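Local structure of five-membered-cyclitol-phosphate synthase (Streptomyces citricolor, 6K96) at residues 16-21 / 72-77; 57-63 / 95-101. The protein binds nicotinamide-adenine-dinucleotide and belongs to the myo-inositol-1-phosphate synthase family, with a Rossmann-type parallel sheet at its nucleotide-binding end. All coordinates share one frame; numbering follows the deposited sequence.

Overall arrangement
Contacts 1 and 2 are neighbours in the Rossmann-type part of the fold, with centres about 12 Å apart. Their segments alternate along the chain: 16-21, 57-63, 72-77, then 95-101. Contact 1 packs helix 14-31 against the short helix 72-75. Contact 2 pairs strand 55-62 with strand 98-99, an outermost strand of the parallel sheet within this chain. Helix 72-75 lies between these two strands in sequence and completes a beta-alpha-beta unit. The contacts meet mainly through aromatic rings, since Phe57 and Phe95 of contact 2 both reach Phe72 of contact 1. Helix packing and strand pairing thus share one core, and the strand ends carry part of the NAD pocket.

Contact 1 (16-21 / 72-77); sequences ISALFQ and FKDAVL
Phe72 turns the edge of its ring toward one face of Phe20. The pair is T-shaped (edge-to-face), with centroids 5.2 Å apart and planes at 76°. Phe72 CE2 makes the touch, 3.9 Å from Phe20 CD1, and lies over the rim of the Phe20 ring. In both residues CG is trans to the backbone N (chi1 -179° for Phe20, -175° for Phe72). The two rings are thereby sent toward each other and slide past each other in opposite directions.

Val76 divides its methyls between two partners. Val76 CG1 meets Ile16 CG2 at 4.0 Å, and Val76 CG2 meets Phe20 CD2 at 3.9 Å. Ile16 uses the same CG2 branch on Phe72 CZ, at 3.8 Å, while its CG1 branch leads away from 72-77. Ser17 CB rests 3.7 Å from Val76 O, a carbonyl hydrogen-bonded to Asn81 ND2.

The Gln21 amide is a buried polar group beside this apolar patch. Gln21 NE2 donates to Ser17 OG, one turn back, at 3.1 Å and almost in the amide plane. NE2 also bonds Pro84 O, and OE1 accepts from Leu86 N. These bonds fix the rotation of the amide, and Leu77 CD2 packs 3.7 Å from Gln21 NE2. Phe57 of strand 55-62 stacks on Phe72 and meets Phe20 edge-to-face, joining both helices to the sheet.

The chemistry implies a mainly apolar junction of helix 14-31 with helix 72-75. Van der Waals contacts of rings and methyls, with one T-shaped pair, hold it, and the amide's hydrogen bonds tie this side to the loop beyond.

Contact 2 (57-63 / 95-101); sequences FVAAFDL and FSVDAGL. With NAD (nicotinamide-adenine-dinucleotide), chain G.
Phe95 lays one face of its ring over the backbone at Val58 and Ala59. The Val58 carbonyl carbon sits over the ring centre. Ala59 N is 3.4 Å from Phe95 CZ, nearer the rim. Phe57 CB and Ala60 CB lie at the ring edge, in its plane, with Ala60 CB 3.6 Å from Phe95 CE2. Phe57 O comes close to the ring, with Phe95 CE1 modelled 3.0 Å away. With chi1 at 77°, Phe95 CG stands between the backbone N and the carbonyl carbon, which folds the ring onto the neighbouring strand. Phe72 of the short helix 72-75 also meets this ring.

Beyond this patch the strands pair in parallel. Asp98 N donates to Ala60 O at 2.9 Å, and Gly100 N to Asp62 O at 2.8 Å. The bond between them, Asp62 N to Asp98 O, is weak at 3.4 Å. Val97 CG1 packs on Asp62 CB beside it.

Phe61 and Asp98 form a covered pair, side by side and pointing the same way, and Asp98 OD1 makes a salt bridge to Arg119 NH1. The contact thins at its partly exposed margin, where Ala99 points away and Leu63 CD2 approaches Gly100 O.

At the strand end Asp62 grips the adenosine ribose of NAD. NAD O2B bonds Asp62 OD1 at 2.8 Å, and NAD O3B bonds Asp62 OD2 at 2.8 Å. Val12 N also donates to OD2, and Leu63 N and His64 N donate to OD1. The adenine N6A donates to Leu101 O and lies against Leu63 CD1. An acidic residue ending the second strand is a hallmark of NAD-binding Rossmann folds. The chemistry is consistent with paired strands setting the backbone, and with a carboxylate held by three peptide N-H groups orienting the ribose.

Contact 1 (16-21 / 72-77)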
ATOM      1  N   ILE B  16     -10.987 -12.123  26.439  1.00 31.44           N
ATOM      2  CA  ILE B  16     -12.066 -13.013  26.964  1.00 32.12           C
ATOM      3  C   ILE B  16     -13.363 -12.642  26.257  1.00 32.44           C
ATOM      4  O   ILE B  16     -14.202 -13.514  26.066  1.00 32.63           O
ATOM      5  CB  ILE B  16     -12.249 -12.890  28.483  1.00 32.86           C
ATOM      6  CG1 ILE B  16     -10.936 -13.049  29.248  1.00 33.21           C
ATOM      7  CG2 ILE B  16     -13.309 -13.876  28.956  1.00 33.43           C
ATOM      8  CD1 ILE B  16     -10.259 -14.359  28.980  1.00 33.62           C
ATOM      9  N   SER B  17     -13.529 -11.393  25.856  1.00 33.03           N
ATOM     10  CA  SER B  17     -14.651 -10.991  24.957  1.00 33.43           C
ATOM     11  C   SER B  17     -14.581 -11.842  23.712  1.00 33.00           C
ATOM     12  O   SER B  17     -15.582 -12.460  23.381  1.00 33.73           O
ATOM     13  CB  SER B  17     -14.609  -9.546  24.597  1.00 33.77           C
ATOM     14  OG  SER B  17     -15.619  -9.250  23.662  1.00 34.79           O
ATOM     15  N   ALA B  18     -13.381 -11.925  23.142  1.00 32.86           N
ATOM     16  CA  ALA B  18     -13.056 -12.689  21.926  1.00 33.26           C
ATOM     17  C   ALA B  18     -13.268 -14.178  22.162  1.00 34.06           C
ATOM     18  O   ALA B  18     -13.898 -14.808  21.314  1.00 36.90           O
ATOM     19  CB  ALA B  18     -11.662 -12.371  21.479  1.00 32.82           C
ATOM     20  N   LEU B  19     -12.827 -14.725  23.275  1.00 34.56           N
ATOM     21  CA  LEU B  19     -12.893 -16.182  23.529  1.00 35.84           C
ATOM     22  C   LEU B  19     -14.340 -16.633  23.746  1.00 37.37           C
ATOM     23  O   LEU B  19     -14.705 -17.733  23.277  1.00 37.41           O
ATOM     24  CB  LEU B  19     -12.055 -16.528  24.762  1.00 34.89           C
ATOM     25  CG  LEU B  19     -11.896 -18.019  24.985  1.00 34.55           C
ATOM     26  CD1 LEU B  19     -10.923 -18.600  23.994  1.00 34.13           C
ATOM     27  CD2 LEU B  19     -11.436 -18.292  26.391  1.00 35.66           C
ATOM     28  N   PHE B  20     -15.082 -15.850  24.522  1.00 39.57           N
ATOM     29  CA  PHE B  20     -16.466 -16.154  24.957  1.00 41.50           C
ATOM     30  C   PHE B  20     -17.391 -16.036  23.756  1.00 41.98           C
ATOM     31  O   PHE B  20     -18.043 -17.021  23.434  1.00 45.20           O
ATOM     32  CB  PHE B  20     -16.942 -15.192  26.037  1.00 43.24           C
ATOM     33  CG  PHE B  20     -18.331 -15.478  26.529  1.00 46.39           C
ATOM     34  CD1 PHE B  20     -18.671 -16.750  26.982  1.00 48.61           C
ATOM     35  CD2 PHE B  20     -19.292 -14.482  26.531  1.00 48.18           C
ATOM     36  CE1 PHE B  20     -19.938 -17.016  27.477  1.00 49.53           C
ATOM     37  CE2 PHE B  20     -20.554 -14.742  27.043  1.00 49.90           C
ATOM     38  CZ  PHE B  20     -20.869 -16.003  27.525  1.00 50.81           C
ATOM     39  N   GLN B  21     -17.439 -14.873  23.112  1.00 40.75           N
ATOM     40  CA  GLN B  21     -18.222 -14.674  21.871  1.00 40.08           C
ATOM     41  C   GLN B  21     -17.734 -15.657  20.807  1.00 41.44           C
ATOM     42  O   GLN B  21     -18.571 -16.189  20.084  1.00 42.26           O
ATOM     43  CB  GLN B  21     -18.059 -13.263  21.335  1.00 37.95           C
ATOM     44  CG  GLN B  21     -18.646 -12.230  22.255  1.00 37.28           C
ATOM     45  CD  GLN B  21     -18.885 -10.937  21.522  1.00 36.58           C
ATOM     46  OE1 GLN B  21     -19.840 -10.844  20.747  1.00 36.08           O
ATOM     47  NE2 GLN B  21     -18.023  -9.950  21.774  1.00 35.20           N
ATOM     48  N   PHE B  72     -21.200 -12.063  34.227  1.00 56.48           N
ATOM     49  CA  PHE B  72     -20.093 -12.327  33.275  1.00 55.89           C
ATOM     50  C   PHE B  72     -20.485 -11.870  31.878  1.00 56.70           C
ATOM     51  O   PHE B  72     -19.769 -11.066  31.280  1.00 57.99           O
ATOM     52  CB  PHE B  72     -19.780 -13.826  33.273  1.00 56.55           C
ATOM     53  CG  PHE B  72     -18.589 -14.201  32.439  1.00 56.81           C
ATOM     54  CD1 PHE B  72     -17.302 -13.861  32.842  1.00 58.49           C
ATOM     55  CD2 PHE B  72     -18.747 -14.862  31.241  1.00 56.44           C
ATOM     56  CE1 PHE B  72     -16.201 -14.204  32.063  1.00 57.58           C
ATOM     57  CE2 PHE B  72     -17.650 -15.209  30.467  1.00 56.41           C
ATOM     58  CZ  PHE B  72     -16.381 -14.882  30.877  1.00 56.29           C
ATOM     59  N   LYS B  73     -21.616 -12.394  31.402  1.00 59.25           N
ATOM     60  CA  LYS B  73     -22.253 -12.076  30.102  1.00 59.32           C
ATOM     61  C   LYS B  73     -22.129 -10.584  29.792  1.00 59.27           C
ATOM     62  O   LYS B  73     -21.863 -10.260  28.631  1.00 63.15           O
ATOM     63  CB  LYS B  73     -23.728 -12.484  30.129  1.00 62.43           C
ATOM     64  CG  LYS B  73     -24.282 -12.859  28.760  1.00 63.60           C
ATOM     65  CD  LYS B  73     -25.527 -12.113  28.372  1.00 65.02           C
ATOM     66  CE  LYS B  73     -25.280 -10.731  27.802  1.00 65.28           C
ATOM     67  NZ  LYS B  73     -26.486  -9.886  27.986  1.00 65.69           N
ATOM     68  N   ASP B  74     -22.346  -9.711  30.775  1.00 59.93           N
ATOM     69  CA  ASP B  74     -22.430  -8.237  30.586  1.00 59.57           C
ATOM     70  C   ASP B  74     -21.039  -7.610  30.726  1.00 56.61           C
ATOM     71  O   ASP B  74     -20.717  -6.710  29.910  1.00 55.94           O
ATOM     72  CB  ASP B  74     -23.415  -7.601  31.574  1.00 63.25           C
ATOM     73  CG  ASP B  74     -24.884  -7.921  31.309  1.00 65.67           C
ATOM     74  OD1 ASP B  74     -25.332  -7.829  30.122  1.00 65.81           O
ATOM     75  OD2 ASP B  74     -25.589  -8.231  32.302  1.00 65.67           O
ATOM     76  N   ALA B  75     -20.281  -8.081  31.720  1.00 53.50           N
ATOM     77  CA  ALA B  75     -18.885  -7.706  32.049  1.00 51.62           C
ATOM     78  C   ALA B  75     -17.952  -7.819  30.833  1.00 49.24           C
ATOM     79  O   ALA B  75     -17.087  -6.906  30.682  1.00 50.17           O
ATOM     80  CB  ALA B  75     -18.374  -8.571  33.195  1.00 51.46           C
ATOM     81  N   VAL B  76     -18.053  -8.904  30.051  1.00 47.49           N
ATOM     82  CA  VAL B  76     -17.151  -9.171  28.887  1.00 46.96           C
ATOM     83  C   VAL B  76     -17.374  -8.072  27.849  1.00 48.64           C
ATOM     84  O   VAL B  76     -16.387  -7.664  27.214  1.00 50.48           O
ATOM     85  CB  VAL B  76     -17.305 -10.567  28.260  1.00 45.23           C
ATOM     86  CG1 VAL B  76     -16.578 -11.649  29.033  1.00 44.67           C
ATOM     87  CG2 VAL B  76     -18.754 -10.941  28.063  1.00 46.20           C
ATOM     88  N   LEU B  77     -18.598  -7.570  27.709  1.00 49.66           N
ATOM     89  CA  LEU B  77     -18.878  -6.559  26.657  1.00 51.07           C
ATOM     90  C   LEU B  77     -18.658  -5.169  27.235  1.00 50.53           C
ATOM     91  O   LEU B  77     -18.594  -4.227  26.443  1.00 51.63           O
ATOM     92  CB  LEU B  77     -20.298  -6.727  26.121  1.00 52.11           C
ATOM     93  CG  LEU B  77     -20.688  -8.175  25.862  1.00 54.14           C
ATOM     94  CD1 LEU B  77     -22.145  -8.292  25.447  1.00 56.29           C
ATOM     95  CD2 LEU B  77     -19.772  -8.794  24.819  1.00 54.24           C
TER

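Contact 2 (57-63 / 95-101)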
ATOM      1  N   PHE B  57     -17.467 -21.073  31.342  1.00 49.63           N
ATOM      2  CA  PHE B  57     -16.860 -20.054  32.210  1.00 48.22           C
ATOM      3  C   PHE B  57     -17.504 -20.220  33.582  1.00 50.33           C
ATOM      4  O   PHE B  57     -18.740 -20.200  33.652  1.00 51.36           O
ATOM      5  CB  PHE B  57     -17.097 -18.678  31.601  1.00 48.63           C
ATOM      6  CG  PHE B  57     -16.322 -18.456  30.330  1.00 48.02           C
ATOM      7  CD1 PHE B  57     -16.787 -18.956  29.122  1.00 47.23           C
ATOM      8  CD2 PHE B  57     -15.096 -17.803  30.354  1.00 47.15           C
ATOM      9  CE1 PHE B  57     -16.047 -18.810  27.964  1.00 46.08           C
ATOM     10  CE2 PHE B  57     -14.390 -17.602  29.182  1.00 46.86           C
ATOM     11  CZ  PHE B  57     -14.866 -18.112  27.992  1.00 46.29           C
ATOM     12  N   VAL B  58     -16.711 -20.380  34.644  1.00 50.81           N
ATOM     13  CA  VAL B  58     -17.253 -20.733  35.991  1.00 50.27           C
ATOM     14  C   VAL B  58     -16.880 -19.627  36.981  1.00 50.71           C
ATOM     15  O   VAL B  58     -17.537 -19.486  38.047  1.00 50.85           O
ATOM     16  CB  VAL B  58     -16.747 -22.117  36.426  1.00 51.21           C
ATOM     17  CG1 VAL B  58     -17.353 -23.203  35.533  1.00 51.55           C
ATOM     18  CG2 VAL B  58     -15.216 -22.214  36.435  1.00 51.18           C
ATOM     19  N   ALA B  59     -15.895 -18.814  36.602  1.00 49.65           N
ATOM     20  CA  ALA B  59     -15.207 -17.899  37.534  1.00 47.97           C
ATOM     21  C   ALA B  59     -14.533 -16.784  36.745  1.00 44.42           C
ATOM     22  O   ALA B  59     -13.964 -17.059  35.678  1.00 42.37           O
ATOM     23  CB  ALA B  59     -14.233 -18.705  38.370  1.00 47.76           C
ATOM     24  N   ALA B  60     -14.556 -15.595  37.315  1.00 43.93           N
ATOM     25  CA  ALA B  60     -14.005 -14.381  36.697  1.00 44.31           C
ATOM     26  C   ALA B  60     -13.596 -13.409  37.798  1.00 45.39           C
ATOM     27  O   ALA B  60     -14.389 -13.213  38.754  1.00 46.60           O
ATOM     28  CB  ALA B  60     -15.023 -13.766  35.765  1.00 44.18           C
ATOM     29  N   PHE B  61     -12.412 -12.814  37.616  1.00 45.08           N
ATOM     30  CA  PHE B  61     -11.749 -11.895  38.564  1.00 44.03           C
ATOM     31  C   PHE B  61     -11.260 -10.647  37.815  1.00 44.77           C
ATOM     32  O   PHE B  61     -10.501 -10.781  36.827  1.00 44.29           O
ATOM     33  CB  PHE B  61     -10.622 -12.672  39.236  1.00 43.23           C
ATOM     34  CG  PHE B  61     -11.071 -13.944  39.910  1.00 42.29           C
ATOM     35  CD1 PHE B  61     -11.812 -13.911  41.079  1.00 42.63           C
ATOM     36  CD2 PHE B  61     -10.722 -15.176  39.399  1.00 41.47           C
ATOM     37  CE1 PHE B  61     -12.225 -15.086  41.690  1.00 42.82           C
ATOM     38  CE2 PHE B  61     -11.137 -16.345  40.012  1.00 41.69           C
ATOM     39  CZ  PHE B  61     -11.890 -16.304  41.151  1.00 41.98           C
ATOM     40  N   ASP B  62     -11.663  -9.462  38.280  1.00 45.40           N
ATOM     41  CA  ASP B  62     -11.292  -8.132  37.714  1.00 44.61           C
ATOM     42  C   ASP B  62     -11.225  -7.103  38.853  1.00 45.84           C
ATOM     43  O   ASP B  62     -11.558  -7.485  40.016  1.00 46.14           O
ATOM     44  CB  ASP B  62     -12.309  -7.677  36.662  1.00 43.67           C
ATOM     45  CG  ASP B  62     -11.674  -7.049  35.432  1.00 43.57           C
ATOM     46  OD1 ASP B  62     -11.292  -5.857  35.506  1.00 42.17           O
ATOM     47  OD2 ASP B  62     -11.548  -7.767  34.398  1.00 43.60           O
ATOM     48  N   LEU B  63     -10.825  -5.861  38.533  1.00 46.40           N
ATOM     49  CA  LEU B  63     -10.740  -4.708  39.488  1.00 47.51           C
ATOM     50  C   LEU B  63     -11.545  -3.528  38.958  1.00 48.29           C
ATOM     51  O   LEU B  63     -11.815  -2.632  39.768  1.00 49.99           O
ATOM     52  CB  LEU B  63      -9.299  -4.211  39.732  1.00 46.79           C
ATOM     53  CG  LEU B  63      -8.291  -5.144  40.419  1.00 46.24           C
ATOM     54  CD1 LEU B  63      -6.989  -4.414  40.665  1.00 46.14           C
ATOM     55  CD2 LEU B  63      -8.803  -5.748  41.708  1.00 45.87           C
ATOM     56  N   PHE B  95     -23.188 -16.779  36.719  1.00 65.78           N
ATOM     57  CA  PHE B  95     -22.308 -16.247  37.797  1.00 65.31           C
ATOM     58  C   PHE B  95     -21.955 -14.781  37.521  1.00 63.77           C
ATOM     59  O   PHE B  95     -22.417 -14.170  36.508  1.00 64.81           O
ATOM     60  CB  PHE B  95     -21.057 -17.114  37.972  1.00 66.33           C
ATOM     61  CG  PHE B  95     -19.978 -16.916  36.932  1.00 65.91           C
ATOM     62  CD1 PHE B  95     -20.006 -17.598  35.722  1.00 67.15           C
ATOM     63  CD2 PHE B  95     -18.911 -16.067  37.177  1.00 65.11           C
ATOM     64  CE1 PHE B  95     -19.012 -17.405  34.772  1.00 67.19           C
ATOM     65  CE2 PHE B  95     -17.915 -15.877  36.231  1.00 64.08           C
ATOM     66  CZ  PHE B  95     -17.963 -16.549  35.035  1.00 66.07           C
ATOM     67  N   SER B  96     -21.180 -14.204  38.432  1.00 62.47           N
ATOM     68  CA  SER B  96     -20.827 -12.765  38.430  1.00 62.75           C
ATOM     69  C   SER B  96     -19.328 -12.628  38.668  1.00 64.56           C
ATOM     70  O   SER B  96     -18.757 -13.500  39.382  1.00 63.84           O
ATOM     71  CB  SER B  96     -21.631 -12.013  39.454  1.00 62.56           C
ATOM     72  OG  SER B  96     -22.453 -11.060  38.822  1.00 60.39           O
ATOM     73  N   VAL B  97     -18.735 -11.560  38.128  1.00 66.20           N
ATOM     74  CA  VAL B  97     -17.278 -11.280  38.262  1.00 68.67           C
ATOM     75  C   VAL B  97     -16.993 -10.945  39.732  1.00 73.33           C
ATOM     76  O   VAL B  97     -17.517  -9.916  40.209  1.00 78.69           O
ATOM     77  CB  VAL B  97     -16.803 -10.157  37.320  1.00 65.15           C
ATOM     78  CG1 VAL B  97     -15.303  -9.890  37.445  1.00 64.80           C
ATOM     79  CG2 VAL B  97     -17.174 -10.441  35.870  1.00 65.12           C
ATOM     80  N   ASP B  98     -16.219 -11.787  40.425  1.00 74.38           N
ATOM     81  CA  ASP B  98     -15.732 -11.482  41.798  1.00 77.58           C
ATOM     82  C   ASP B  98     -14.581 -10.476  41.701  1.00 74.23           C
ATOM     83  O   ASP B  98     -14.053 -10.286  40.603  1.00 76.58           O
ATOM     84  CB  ASP B  98     -15.340 -12.756  42.553  1.00 80.79           C
ATOM     85  CG  ASP B  98     -16.482 -13.355  43.356  1.00 83.65           C
ATOM     86  OD1 ASP B  98     -17.653 -12.999  43.068  1.00 82.75           O
ATOM     87  OD2 ASP B  98     -16.197 -14.179  44.260  1.00 88.41           O
ATOM     88  N   ALA B  99     -14.206  -9.876  42.830  1.00 68.78           N
ATOM     89  CA  ALA B  99     -13.060  -8.954  42.986  1.00 64.29           C
ATOM     90  C   ALA B  99     -11.741  -9.719  42.851  1.00 61.56           C
ATOM     91  O   ALA B  99     -11.623 -10.804  43.413  1.00 62.62           O
ATOM     92  CB  ALA B  99     -13.157  -8.302  44.338  1.00 64.06           C
ATOM     93  N   GLY B 100     -10.768  -9.157  42.148  1.00 59.80           N
ATOM     94  CA  GLY B 100      -9.434  -9.773  42.022  1.00 57.53           C
ATOM     95  C   GLY B 100      -8.545  -9.437  43.207  1.00 55.20           C
ATOM     96  O   GLY B 100      -9.038  -8.804  44.137  1.00 52.96           O
ATOM     97  N   LEU B 101      -7.278  -9.852  43.132  1.00 54.62           N
ATOM     98  CA  LEU B 101      -6.165  -9.472  44.039  1.00 55.59           C
ATOM     99  C   LEU B 101      -5.634  -8.111  43.614  1.00 55.27           C
ATOM    100  O   LEU B 101      -5.178  -8.006  42.471  1.00 54.38           O
ATOM    101  CB  LEU B 101      -4.993 -10.450  43.927  1.00 56.57           C
ATOM    102  CG  LEU B 101      -5.274 -11.921  44.216  1.00 57.69           C
ATOM    103  CD1 LEU B 101      -4.112 -12.795  43.760  1.00 57.90           C
ATOM    104  CD2 LEU B 101      -5.552 -12.144  45.680  1.00 58.56           C
TER
HETATM  105  PA  NAD G 400      -7.261  -6.044  28.400  1.00 29.78           P
HETATM  106  O1A NAD G 400      -6.617  -4.769  28.787  1.00 29.76           O
HETATM  107  O2A NAD G 400      -8.406  -5.924  27.431  1.00 30.34           O
HETATM  108  O5B NAD G 400      -7.662  -6.977  29.607  1.00 30.93           O
HETATM  109  C5B NAD G 400      -7.050  -6.629  30.870  1.00 33.59           C
HETATM  110  C4B NAD G 400      -8.040  -6.875  31.978  1.00 35.21           C
HETATM  111  O4B NAD G 400      -7.392  -7.091  33.276  1.00 36.59           O
HETATM  112  C3B NAD G 400      -9.000  -5.702  32.194  1.00 36.05           C
HETATM  113  O3B NAD G 400     -10.311  -6.222  32.373  1.00 36.05           O
HETATM  114  C2B NAD G 400      -8.485  -5.106  33.502  1.00 37.11           C
HETATM  115  O2B NAD G 400      -9.539  -4.311  33.965  1.00 37.92           O
HETATM  116  C1B NAD G 400      -8.179  -6.412  34.244  1.00 37.63           C
HETATM  117  N9A NAD G 400      -7.402  -6.330  35.464  1.00 39.08           N
HETATM  118  C8A NAD G 400      -6.466  -5.358  35.722  1.00 40.23           C
HETATM  119  N7A NAD G 400      -5.822  -5.549  36.850  1.00 41.35           N
HETATM  120  C5A NAD G 400      -6.336  -6.738  37.357  1.00 40.54           C
HETATM  121  C6A NAD G 400      -6.040  -7.460  38.531  1.00 41.38           C
HETATM  122  N6A NAD G 400      -5.105  -7.077  39.394  1.00 40.98           N
HETATM  123  N1A NAD G 400      -6.697  -8.634  38.736  1.00 42.21           N
HETATM  124  C2A NAD G 400      -7.633  -8.990  37.836  1.00 41.28           C
HETATM  125  N3A NAD G 400      -8.001  -8.378  36.713  1.00 40.11           N
HETATM  126  C4A NAD G 400      -7.306  -7.242  36.509  1.00 40.05           C
HETATM  127  O3  NAD G 400      -6.142  -6.948  27.732  1.00 28.66           O
HETATM  128  PN  NAD G 400      -6.272  -8.038  26.556  1.00 27.10           P
HETATM  129  O1N NAD G 400      -7.326  -8.999  26.951  1.00 27.10           O
HETATM  130  O2N NAD G 400      -6.318  -7.206  25.310  1.00 27.21           O
HETATM  131  O5D NAD G 400      -4.840  -8.769  26.681  1.00 27.40           O
HETATM  132  C5D NAD G 400      -4.528  -9.447  27.967  1.00 27.59           C
HETATM  133  C4D NAD G 400      -3.060  -9.750  28.027  1.00 27.48           C
HETATM  134  O4D NAD G 400      -2.666 -10.685  26.996  1.00 26.98           O
HETATM  135  C3D NAD G 400      -2.184  -8.503  27.842  1.00 27.60           C
HETATM  136  O3D NAD G 400      -1.072  -8.638  28.700  1.00 28.24           O
HETATM  137  C2D NAD G 400      -1.651  -8.672  26.421  1.00 27.35           C
HETATM  138  O2D NAD G 400      -0.380  -8.113  26.150  1.00 27.16           O
HETATM  139  C1D NAD G 400      -1.486 -10.189  26.350  1.00 27.20           C
HETATM  140  N1N NAD G 400      -1.349 -10.613  24.924  1.00 26.92           N
HETATM  141  C2N NAD G 400      -2.309 -10.151  23.962  1.00 26.96           C
HETATM  142  C3N NAD G 400      -2.128 -10.354  22.604  1.00 26.33           C
HETATM  143  C7N NAD G 400      -3.210  -9.870  21.655  1.00 26.37           C
HETATM  144  O7N NAD G 400      -4.261  -9.432  22.104  1.00 26.14           O
HETATM  145  N7N NAD G 400      -2.969  -9.929  20.348  1.00 26.09           N
HETATM  146  C4N NAD G 400      -0.955 -10.992  22.202  1.00 26.22           C
HETATM  147  C5N NAD G 400      -0.126 -11.587  23.144  1.00 26.46           C
HETATM  148  C6N NAD G 400      -0.289 -11.316  24.490  1.00 26.73           C